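Local coordinates for protein probable M18-family aminopeptidase 1 (Thermotoga maritima, PDB 2GLF) that probably acts as a zinc-dependent aminopeptidase, a metallopeptidase that removes residues from the N-terminal ends of peptides, at residues R42-S47 with T63-N68; I273-E278 with K405-R410; Y349-V354 with L436-V441. All blocks are in the same frame, centred on the assembly; numbering follows the deposited sequence.

Contact 1 (R42-S47 with T63-N68)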
loop_
_atom_site.group_PDB
_atom_site.type_symbol
_atom_site.label_atom_id
_atom_site.label_comp_id
_atom_site.label_asym_id
_atom_site.label_seq_id
_atom_site.Cartn_x
_atom_site.Cartn_y
_atom_site.Cartn_z
ATOM N N ARG A 42 -3.461 -38.972 -46.314
ATOM C CA ARG A 42 -2.514 -39.865 -46.977
ATOM C C ARG A 42 -2.580 -41.252 -46.353
ATOM O O ARG A 42 -2.734 -42.249 -47.056
ATOM C CB ARG A 42 -1.089 -39.318 -46.851
ATOM C CG ARG A 42 -0.005 -40.357 -47.086
ATOM C CD ARG A 42 1.364 -39.823 -46.750
ATOM N NE ARG A 42 2.232 -40.879 -46.239
ATOM C CZ ARG A 42 2.082 -41.458 -45.051
ATOM N NH1 ARG A 42 1.096 -41.082 -44.247
ATOM N NH2 ARG A 42 2.912 -42.417 -44.662
ATOM N N ILE A 43 -2.446 -41.308 -45.032
ATOM C CA ILE A 43 -2.509 -42.567 -44.299
ATOM C C ILE A 43 -3.825 -43.270 -44.616
ATOM O O ILE A 43 -3.868 -44.489 -44.790
ATOM C CB ILE A 43 -2.433 -42.319 -42.778
ATOM C CG1 ILE A 43 -1.016 -41.891 -42.401
ATOM C CG2 ILE A 43 -2.879 -43.564 -42.010
ATOM C CD1 ILE A 43 -0.867 -41.503 -40.954
ATOM N N LEU A 44 -4.897 -42.488 -44.686
ATOM C CA LEU A 44 -6.215 -43.025 -44.987
ATOM C C LEU A 44 -6.347 -43.436 -46.454
ATOM O O LEU A 44 -7.117 -44.338 -46.778
ATOM C CB LEU A 44 -7.302 -42.002 -44.641
ATOM C CG LEU A 44 -7.585 -41.764 -43.154
ATOM C CD1 LEU A 44 -8.665 -40.693 -42.992
ATOM C CD2 LEU A 44 -8.019 -43.078 -42.502
ATOM N N ASP A 45 -5.614 -42.775 -47.345
ATOM C CA ASP A 45 -5.699 -43.134 -48.747
ATOM C C ASP A 45 -5.108 -44.516 -48.937
ATOM O O ASP A 45 -5.585 -45.284 -49.769
ATOM C CB ASP A 45 -5.025 -42.085 -49.618
ATOM C CG ASP A 45 -5.858 -40.823 -49.729
ATOM O OD1 ASP A 45 -7.101 -40.945 -49.758
ATOM O OD2 ASP A 45 -5.285 -39.718 -49.793
ATOM N N GLU A 46 -4.067 -44.835 -48.171
ATOM C CA GLU A 46 -3.519 -46.187 -48.195
ATOM C C GLU A 46 -4.585 -46.807 -47.284
ATOM O O GLU A 46 -5.640 -46.207 -47.097
ATOM C CB GLU A 46 -2.168 -46.252 -47.498
ATOM C CG GLU A 46 -1.185 -45.199 -47.925
ATOM C CD GLU A 46 0.113 -45.292 -47.143
ATOM O OE1 GLU A 46 0.060 -45.275 -45.895
ATOM O OE2 GLU A 46 1.187 -45.382 -47.773
ATOM N N SER A 47 -4.349 -47.967 -46.693
ATOM C CA SER A 47 -5.378 -48.529 -45.816
ATOM C C SER A 47 -6.686 -48.797 -46.565
ATOM O O SER A 47 -7.518 -49.584 -46.114
ATOM C CB SER A 47 -5.662 -47.574 -44.650
ATOM O OG SER A 47 -4.497 -47.348 -43.881
ATOM N N THR A 63 -15.640 -47.528 -45.686
ATOM C CA THR A 63 -14.385 -47.161 -45.045
ATOM C C THR A 63 -14.122 -45.791 -45.666
ATOM O O THR A 63 -13.237 -45.612 -46.504
ATOM C CB THR A 63 -13.261 -48.146 -45.401
ATOM O OG1 THR A 63 -13.115 -48.208 -46.824
ATOM C CG2 THR A 63 -13.587 -49.531 -44.876
ATOM N N VAL A 64 -14.929 -44.828 -45.241
ATOM C CA VAL A 64 -14.882 -43.476 -45.772
ATOM C C VAL A 64 -14.310 -42.414 -44.861
ATOM O O VAL A 64 -14.019 -42.663 -43.693
ATOM C CB VAL A 64 -16.293 -43.018 -46.150
ATOM C CG1 VAL A 64 -16.860 -43.916 -47.241
ATOM C CG2 VAL A 64 -17.179 -43.047 -44.912
ATOM N N TYR A 65 -14.163 -41.218 -45.417
ATOM C CA TYR A 65 -13.663 -40.082 -44.670
ATOM C C TYR A 65 -14.064 -38.800 -45.373
ATOM O O TYR A 65 -14.133 -38.746 -46.596
ATOM C CB TYR A 65 -12.135 -40.147 -44.521
ATOM C CG TYR A 65 -11.358 -39.930 -45.796
ATOM C CD1 TYR A 65 -11.344 -38.685 -46.432
ATOM C CD2 TYR A 65 -10.628 -40.973 -46.372
ATOM C CE1 TYR A 65 -10.627 -38.484 -47.615
ATOM C CE2 TYR A 65 -9.904 -40.785 -47.554
ATOM C CZ TYR A 65 -9.911 -39.541 -48.173
ATOM O OH TYR A 65 -9.238 -39.367 -49.364
ATOM N N ALA A 66 -14.336 -37.767 -44.592
ATOM C CA ALA A 66 -14.717 -36.481 -45.140
ATOM C C ALA A 66 -13.744 -35.432 -44.624
ATOM O O ALA A 66 -13.485 -35.355 -43.422
ATOM C CB ALA A 66 -16.128 -36.135 -44.716
ATOM N N VAL A 67 -13.185 -34.647 -45.538
ATOM C CA VAL A 67 -12.261 -33.583 -45.170
ATOM C C VAL A 67 -13.120 -32.330 -45.127
ATOM O O VAL A 67 -13.808 -32.037 -46.097
ATOM C CB VAL A 67 -11.168 -33.399 -46.238
ATOM C CG1 VAL A 67 -10.189 -32.310 -45.806
ATOM C CG2 VAL A 67 -10.446 -34.711 -46.466
ATOM N N ASN A 68 -13.106 -31.599 -44.018
ATOM C CA ASN A 68 -13.921 -30.392 -43.930
ATOM C C ASN A 68 -13.387 -29.312 -44.865
ATOM O O ASN A 68 -13.865 -29.178 -45.993
ATOM C CB ASN A 68 -13.975 -29.871 -42.491
ATOM C CG ASN A 68 -14.948 -28.714 -42.327
ATOM O OD1 ASN A 68 -15.432 -28.443 -41.226
ATOM N ND2 ASN A 68 -15.233 -28.020 -43.421
#

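Contact 2 (I273-E278 with K405-R410)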
loop_
_atom_site.group_PDB
_atom_site.type_symbol
_atom_site.label_atom_id
_atom_site.label_comp_id
_atom_site.label_asym_id
_atom_site.label_seq_id
_atom_site.Cartn_x
_atom_site.Cartn_y
_atom_site.Cartn_z
ATOM N N ILE A 273 -13.030 -38.485 -35.520
ATOM C CA ILE A 273 -13.186 -37.150 -36.084
ATOM C C ILE A 273 -12.093 -36.231 -35.538
ATOM O O ILE A 273 -11.793 -36.235 -34.345
ATOM C CB ILE A 273 -14.558 -36.582 -35.754
ATOM C CG1 ILE A 273 -15.622 -37.570 -36.212
ATOM C CG2 ILE A 273 -14.770 -35.261 -36.470
ATOM C CD1 ILE A 273 -16.982 -37.262 -35.658
ATOM N N PHE A 274 -11.496 -35.450 -36.429
ATOM C CA PHE A 274 -10.417 -34.549 -36.065
ATOM C C PHE A 274 -10.823 -33.099 -36.271
ATOM O O PHE A 274 -11.036 -32.670 -37.406
ATOM C CB PHE A 274 -9.199 -34.876 -36.917
ATOM C CG PHE A 274 -8.673 -36.268 -36.711
ATOM C CD1 PHE A 274 -8.321 -37.055 -37.792
ATOM C CD2 PHE A 274 -8.486 -36.774 -35.434
ATOM C CE1 PHE A 274 -7.783 -38.327 -37.600
ATOM C CE2 PHE A 274 -7.950 -38.040 -35.238
ATOM C CZ PHE A 274 -7.598 -38.817 -36.323
ATOM N N PHE A 275 -10.922 -32.339 -35.182
ATOM C CA PHE A 275 -11.324 -30.940 -35.287
ATOM C C PHE A 275 -10.201 -29.929 -35.177
ATOM O O PHE A 275 -9.105 -30.234 -34.722
ATOM C CB PHE A 275 -12.384 -30.609 -34.240
ATOM C CG PHE A 275 -13.643 -31.412 -34.380
ATOM C CD1 PHE A 275 -13.804 -32.604 -33.681
ATOM C CD2 PHE A 275 -14.674 -30.973 -35.209
ATOM C CE1 PHE A 275 -14.977 -33.347 -33.802
ATOM C CE2 PHE A 275 -15.853 -31.709 -35.339
ATOM C CZ PHE A 275 -16.008 -32.898 -34.634
ATOM N N ASP A 276 -10.514 -28.713 -35.603
ATOM C CA ASP A 276 -9.597 -27.578 -35.590
ATOM C C ASP A 276 -10.295 -26.522 -34.718
ATOM O O ASP A 276 -11.487 -26.646 -34.440
ATOM C CB ASP A 276 -9.390 -27.126 -37.058
ATOM C CG ASP A 276 -8.998 -25.652 -37.216
ATOM O OD1 ASP A 276 -9.761 -24.921 -37.893
ATOM O OD2 ASP A 276 -7.935 -25.216 -36.710
ATOM N N LYS A 277 -9.562 -25.521 -34.244
ATOM C CA LYS A 277 -10.160 -24.462 -33.429
ATOM C C LYS A 277 -10.520 -24.802 -31.977
ATOM O O LYS A 277 -11.119 -23.979 -31.295
ATOM C CB LYS A 277 -11.415 -23.906 -34.121
ATOM C CG LYS A 277 -11.184 -22.720 -35.051
ATOM C CD LYS A 277 -10.111 -23.015 -36.078
ATOM C CE LYS A 277 -9.993 -21.924 -37.134
ATOM N NZ LYS A 277 -9.482 -20.641 -36.584
ATOM N N GLU A 278 -10.172 -25.987 -31.487
ATOM C CA GLU A 278 -10.514 -26.314 -30.102
ATOM C C GLU A 278 -9.770 -25.397 -29.135
ATOM O O GLU A 278 -10.348 -24.931 -28.153
ATOM C CB GLU A 278 -10.168 -27.767 -29.776
ATOM C CG GLU A 278 -9.023 -27.923 -28.784
ATOM C CD GLU A 278 -9.437 -27.757 -27.340
ATOM O OE1 GLU A 278 -8.539 -27.724 -26.466
ATOM O OE2 GLU A 278 -10.654 -27.671 -27.076
ATOM N N LYS A 405 -18.052 -31.929 -24.087
ATOM C CA LYS A 405 -19.352 -31.298 -23.863
ATOM C C LYS A 405 -20.221 -31.173 -25.129
ATOM O O LYS A 405 -21.421 -31.463 -25.100
ATOM C CB LYS A 405 -19.163 -29.908 -23.246
ATOM C CG LYS A 405 -18.521 -28.901 -24.183
ATOM C CD LYS A 405 -18.598 -27.484 -23.634
ATOM C CE LYS A 405 -17.721 -27.295 -22.407
ATOM N NZ LYS A 405 -17.732 -25.874 -21.969
ATOM N N PHE A 406 -19.611 -30.743 -26.232
ATOM C CA PHE A 406 -20.326 -30.552 -27.488
ATOM C C PHE A 406 -21.000 -31.802 -28.023
ATOM O O PHE A 406 -22.083 -31.731 -28.612
ATOM C CB PHE A 406 -19.380 -29.995 -28.549
ATOM C CG PHE A 406 -18.709 -28.724 -28.138
ATOM C CD1 PHE A 406 -19.459 -27.659 -27.638
ATOM C CD2 PHE A 406 -17.322 -28.592 -28.227
ATOM C CE1 PHE A 406 -18.843 -26.480 -27.229
ATOM C CE2 PHE A 406 -16.692 -27.413 -27.820
ATOM C CZ PHE A 406 -17.457 -26.354 -27.318
ATOM N N PHE A 407 -20.364 -32.949 -27.829
ATOM C CA PHE A 407 -20.938 -34.191 -28.312
ATOM C C PHE A 407 -22.025 -34.695 -27.374
ATOM O O PHE A 407 -23.041 -35.234 -27.824
ATOM C CB PHE A 407 -19.837 -35.231 -28.512
ATOM C CG PHE A 407 -18.877 -34.860 -29.595
ATOM C CD1 PHE A 407 -17.892 -33.908 -29.369
ATOM C CD2 PHE A 407 -19.016 -35.393 -30.873
ATOM C CE1 PHE A 407 -17.063 -33.486 -30.394
ATOM C CE2 PHE A 407 -18.189 -34.975 -31.916
ATOM C CZ PHE A 407 -17.212 -34.019 -31.674
ATOM N N ALA A 408 -21.818 -34.509 -26.074
ATOM C CA ALA A 408 -22.809 -34.924 -25.089
ATOM C C ALA A 408 -24.015 -34.015 -25.304
ATOM O O ALA A 408 -25.143 -34.350 -24.943
ATOM C CB ALA A 408 -22.256 -34.747 -23.686
ATOM N N GLU A 409 -23.743 -32.861 -25.907
ATOM C CA GLU A 409 -24.748 -31.849 -26.210
ATOM C C GLU A 409 -25.645 -32.385 -27.318
ATOM O O GLU A 409 -26.798 -31.972 -27.451
ATOM C CB GLU A 409 -24.057 -30.567 -26.690
ATOM C CG GLU A 409 -24.583 -29.279 -26.079
ATOM C CD GLU A 409 -23.796 -28.053 -26.531
ATOM O OE1 GLU A 409 -23.910 -27.667 -27.715
ATOM O OE2 GLU A 409 -23.058 -27.476 -25.700
ATOM N N ARG A 410 -25.107 -33.312 -28.107
ATOM C CA ARG A 410 -25.857 -33.900 -29.209
ATOM C C ARG A 410 -26.604 -35.183 -28.858
ATOM O O ARG A 410 -27.033 -35.918 -29.749
ATOM C CB ARG A 410 -24.939 -34.162 -30.399
ATOM C CG ARG A 410 -24.262 -32.916 -30.922
ATOM C CD ARG A 410 -23.700 -33.165 -32.302
ATOM N NE ARG A 410 -22.457 -32.433 -32.517
ATOM C CZ ARG A 410 -22.347 -31.112 -32.483
ATOM N NH1 ARG A 410 -23.413 -30.360 -32.245
ATOM N NH2 ARG A 410 -21.165 -30.551 -32.676
#

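Contact 3 (Y349-V354 with L436-V441)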
loop_
_atom_site.group_PDB
_atom_site.type_symbol
_atom_site.label_atom_id
_atom_site.label_comp_id
_atom_site.label_asym_id
_atom_site.label_seq_id
_atom_site.Cartn_x
_atom_site.Cartn_y
_atom_site.Cartn_z
ATOM N N TYR A 349 1.884 -44.714 -16.188
ATOM C CA TYR A 349 0.955 -45.538 -15.428
ATOM C C TYR A 349 -0.387 -45.746 -16.116
ATOM O O TYR A 349 -1.416 -45.924 -15.459
ATOM C CB TYR A 349 0.769 -44.975 -14.014
ATOM C CG TYR A 349 1.901 -45.381 -13.095
ATOM C CD1 TYR A 349 3.177 -44.832 -13.240
ATOM C CD2 TYR A 349 1.723 -46.385 -12.145
ATOM C CE1 TYR A 349 4.242 -45.280 -12.465
ATOM C CE2 TYR A 349 2.783 -46.838 -11.370
ATOM C CZ TYR A 349 4.036 -46.285 -11.536
ATOM O OH TYR A 349 5.084 -46.750 -10.778
ATOM N N GLY A 350 -0.361 -45.722 -17.446
ATOM C CA GLY A 350 -1.565 -45.958 -18.219
ATOM C C GLY A 350 -2.290 -44.766 -18.800
ATOM O O GLY A 350 -1.850 -43.626 -18.671
ATOM N N VAL A 351 -3.412 -45.050 -19.455
ATOM C CA VAL A 351 -4.239 -44.021 -20.062
ATOM C C VAL A 351 -4.979 -43.346 -18.924
ATOM O O VAL A 351 -5.344 -43.998 -17.939
ATOM C CB VAL A 351 -5.291 -44.621 -21.011
ATOM C CG1 VAL A 351 -5.782 -43.563 -21.972
ATOM C CG2 VAL A 351 -4.710 -45.796 -21.753
ATOM N N ALA A 352 -5.200 -42.045 -19.057
ATOM C CA ALA A 352 -5.904 -41.304 -18.028
ATOM C C ALA A 352 -7.371 -41.208 -18.371
ATOM O O ALA A 352 -7.738 -40.869 -19.498
ATOM C CB ALA A 352 -5.319 -39.913 -17.885
ATOM N N LEU A 353 -8.208 -41.528 -17.391
ATOM C CA LEU A 353 -9.655 -41.460 -17.547
ATOM C C LEU A 353 -10.081 -40.233 -16.743
ATOM O O LEU A 353 -9.946 -40.203 -15.517
ATOM C CB LEU A 353 -10.300 -42.745 -17.006
ATOM C CG LEU A 353 -11.817 -42.945 -17.095
ATOM C CD1 LEU A 353 -12.131 -44.425 -17.030
ATOM C CD2 LEU A 353 -12.518 -42.200 -15.967
ATOM N N VAL A 354 -10.559 -39.211 -17.446
ATOM C CA VAL A 354 -10.984 -37.960 -16.822
ATOM C C VAL A 354 -12.500 -37.863 -16.808
ATOM O O VAL A 354 -13.127 -37.686 -17.858
ATOM C CB VAL A 354 -10.444 -36.740 -17.597
ATOM C CG1 VAL A 354 -10.591 -35.503 -16.762
ATOM C CG2 VAL A 354 -8.992 -36.961 -17.994
ATOM N N LEU A 436 1.741 -43.533 -24.522
ATOM C CA LEU A 436 1.409 -43.339 -25.926
ATOM C C LEU A 436 0.800 -44.640 -26.463
ATOM O O LEU A 436 -0.293 -44.646 -27.040
ATOM C CB LEU A 436 2.681 -42.989 -26.700
ATOM C CG LEU A 436 2.662 -42.512 -28.156
ATOM C CD1 LEU A 436 3.500 -43.461 -28.987
ATOM C CD2 LEU A 436 1.246 -42.414 -28.697
ATOM N N PHE A 437 1.515 -45.739 -26.241
ATOM C CA PHE A 437 1.100 -47.063 -26.688
ATOM C C PHE A 437 -0.180 -47.524 -26.015
ATOM O O PHE A 437 -1.126 -47.950 -26.679
ATOM C CB PHE A 437 2.204 -48.074 -26.388
ATOM C CG PHE A 437 1.959 -49.444 -26.971
ATOM C CD1 PHE A 437 2.020 -49.653 -28.349
ATOM C CD2 PHE A 437 1.685 -50.528 -26.140
ATOM C CE1 PHE A 437 1.812 -50.916 -28.892
ATOM C CE2 PHE A 437 1.474 -51.795 -26.673
ATOM C CZ PHE A 437 1.539 -51.989 -28.056
ATOM N N GLU A 438 -0.211 -47.442 -24.694
ATOM C CA GLU A 438 -1.380 -47.897 -23.969
ATOM C C GLU A 438 -2.648 -47.149 -24.352
ATOM O O GLU A 438 -3.751 -47.692 -24.252
ATOM C CB GLU A 438 -1.146 -47.797 -22.468
ATOM C CG GLU A 438 -2.134 -48.629 -21.669
ATOM C CD GLU A 438 -2.037 -50.111 -21.981
ATOM O OE1 GLU A 438 -2.861 -50.888 -21.458
ATOM O OE2 GLU A 438 -1.134 -50.502 -22.744
ATOM N N THR A 439 -2.497 -45.900 -24.778
ATOM C CA THR A 439 -3.654 -45.112 -25.187
ATOM C C THR A 439 -4.216 -45.786 -26.425
ATOM O O THR A 439 -5.421 -46.030 -26.526
ATOM C CB THR A 439 -3.256 -43.670 -25.516
ATOM O OG1 THR A 439 -2.901 -42.994 -24.304
ATOM C CG2 THR A 439 -4.410 -42.936 -26.191
ATOM N N TYR A 440 -3.317 -46.094 -27.356
ATOM C CA TYR A 440 -3.661 -46.783 -28.599
ATOM C C TYR A 440 -4.401 -48.088 -28.300
ATOM O O TYR A 440 -5.328 -48.466 -29.005
ATOM C CB TYR A 440 -2.382 -47.100 -29.377
ATOM C CG TYR A 440 -2.529 -48.235 -30.358
ATOM C CD1 TYR A 440 -3.282 -48.086 -31.524
ATOM C CD2 TYR A 440 -1.924 -49.464 -30.113
ATOM C CE1 TYR A 440 -3.428 -49.138 -32.423
ATOM C CE2 TYR A 440 -2.061 -50.520 -31.002
ATOM C CZ TYR A 440 -2.814 -50.353 -32.153
ATOM O OH TYR A 440 -2.963 -51.412 -33.020
ATOM N N VAL A 441 -3.962 -48.782 -27.260
ATOM C CA VAL A 441 -4.589 -50.030 -26.868
ATOM C C VAL A 441 -5.988 -49.750 -26.335
ATOM O O VAL A 441 -6.953 -50.399 -26.736
ATOM C CB VAL A 441 -3.773 -50.742 -25.784
ATOM C CG1 VAL A 441 -4.474 -52.022 -25.366
ATOM C CG2 VAL A 441 -2.379 -51.042 -26.304
#

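Contact 1 (R42-S47 with T63-N68)
Asp45, in the last turn of helix 33-45, and Tyr65, in strand 64-67, supply the polar half of this contact. Tyr65 OH donates a hydrogen bond of 2.7 Å to Asp45 OD1. The acceptor uses its syn lone pair, the one on the side of OD2, and reaches the tyrosine at the edge of the ring, near the ring plane. The carboxylate is nevertheless turned well out of that plane, by 58°. Its other oxygen, OD2, makes a salt bridge to Lys41, one turn back along the helix, and the same ammonium group has a weak hydrogen bond to Tyr65 OH. The phenol thus joins the Asp45–Lys41 charge pair at the exposed margin of the contact.

The apolar half lies deeper. Leu44 and Tyr65 run past each other in opposite directions. Leu44 CD1 packs on Tyr65 CB at 3.8 Å, while Leu44 CB lies 3.9 Å from Tyr65 CD2, approaching the ring obliquely. With chi1 at 69°, Tyr65 CG sits between the backbone N and the carbonyl carbon, which carries the ring along the helix end until its hydroxyl meets Asp45. Phe49, on the loop that joins the two segments, and Ala75 of strand 73-77 touch both Leu44 and Tyr65. A phenylalanine in place of Tyr65 would probably leave Asp45 OD1 without its phenol donor, the carboxylate then relying on Lys41.

On the backbone, Tyr65 pairs with Leu52 and its neighbour Val64 with Phe76, so the ring rises from within a sheet. The arrangement is helix-on-sheet packing of an alpha/beta fold: helix 33-45 lies against one face of the mixed sheet, near the border formed by strands 50-51 and 64-67, away from the metal site.

Contact 2 (I273-E278 with K405-R410)
Phe275, at the end of strand 270-275, and Phe407, on the short helix 404-408, lie with their CA atoms 12.3 Å apart, so the backbones stand well off and the side chains bridge the distance. Both leave their backbones toward the opposite segment and arrive from opposing directions. Phe275 CE1 lies at the edge of the Phe407 ring, near its plane, although the exact closeness of the two rings is doubtful in this model. The ring centroids are 5.5 Å apart and the planes are inclined at 63°, an oblique aromatic pair.

Tyr293 of helix 292-303 also meets the Phe407 ring, and Val90 of strand 87-92 touches it. On the strand side, Phe275 pairs through its backbone with Ala91 and Ile93, on either side of the manganese ligand His92, and the His92 side chain is about 5 Å from that of Phe275.

No hydrogen bond or ion pair joins the two segments. The chemistry is that of a buried aromatic core, holding helix 404-408 against the sheet by apolar packing, with the Phe275 side chain about 10 Å from a bound manganese ion and no part in metal coordination.

Contact 3 (Y349-V354 with L436-V441)
Val351 packs onto Glu438 and Thr439 in a close, buried strand-on-helix contact, where strand 351-354 begins against the second turn of the C-terminal helix 433-449. The backbones come near each other: Val351 CA and Thr439 CA are 5.3 Å apart. Val351 touches both helix residues, with Glu438 and Thr439 forming the other side.

Its two methyls divide the work. CG1, anti to the backbone N (chi1 -160°), faces Thr439 OG1 at 3.7 Å. CG2 reaches over the helix backbone, 3.7 Å from Thr439 CA and beside the carbonyl of Glu438, and also meets Glu438 CG at 3.8 Å. Val351 and Thr439 cross at about a right angle. The threonine hydroxyl turns its bonding elsewhere, to the carbonyl O of Asp435 in its own helix, so toward the valine it offers a packing contact.

In the fold this is an alpha/beta layer contact. Strand 351-354 lies between strand 414-421, to which it is antiparallel, and strand 387-389, to which it is parallel, at one margin of the mixed sheet, and helix 433-449 covers that margin on the face also lined by helix 248-263.

Glu438 lays the aliphatic part of its chain against the strand. The bend at chi2 (62°) takes its carboxylate off to one side, where OE1 accepts a hydrogen bond from the backbone N of Ile386, just before strand 387-389. Gly350 CA lies 4.4 Å from Glu438 CG. The phi of this residue is positive (101°), and at its backbone angles a CB would be forced against the carbonyl O of Tyr349, which is reason enough for a glycine here.

How the contacts relate
From the N terminus, contact 1 comes first: helix 33-45 ends, the chain passes through the short strand 50-51, with 15 residues between the two segments, and strand 64-67 comes back to pack against the helix end. This loop is complete long before the other two begin. Contact 2 opens at strand 270-275 and contact 3 at strand 351-354; contact 2 then closes at helix 404-408 and contact 3 at helix 433-449, so these two long loops cross. All three anchor on the same mixed sheet, with centres 20 to 25 Å apart and no direct touch. Contacts 1 and 3 pack helices on one face near its two borders, whereas contact 2 packs on the other face.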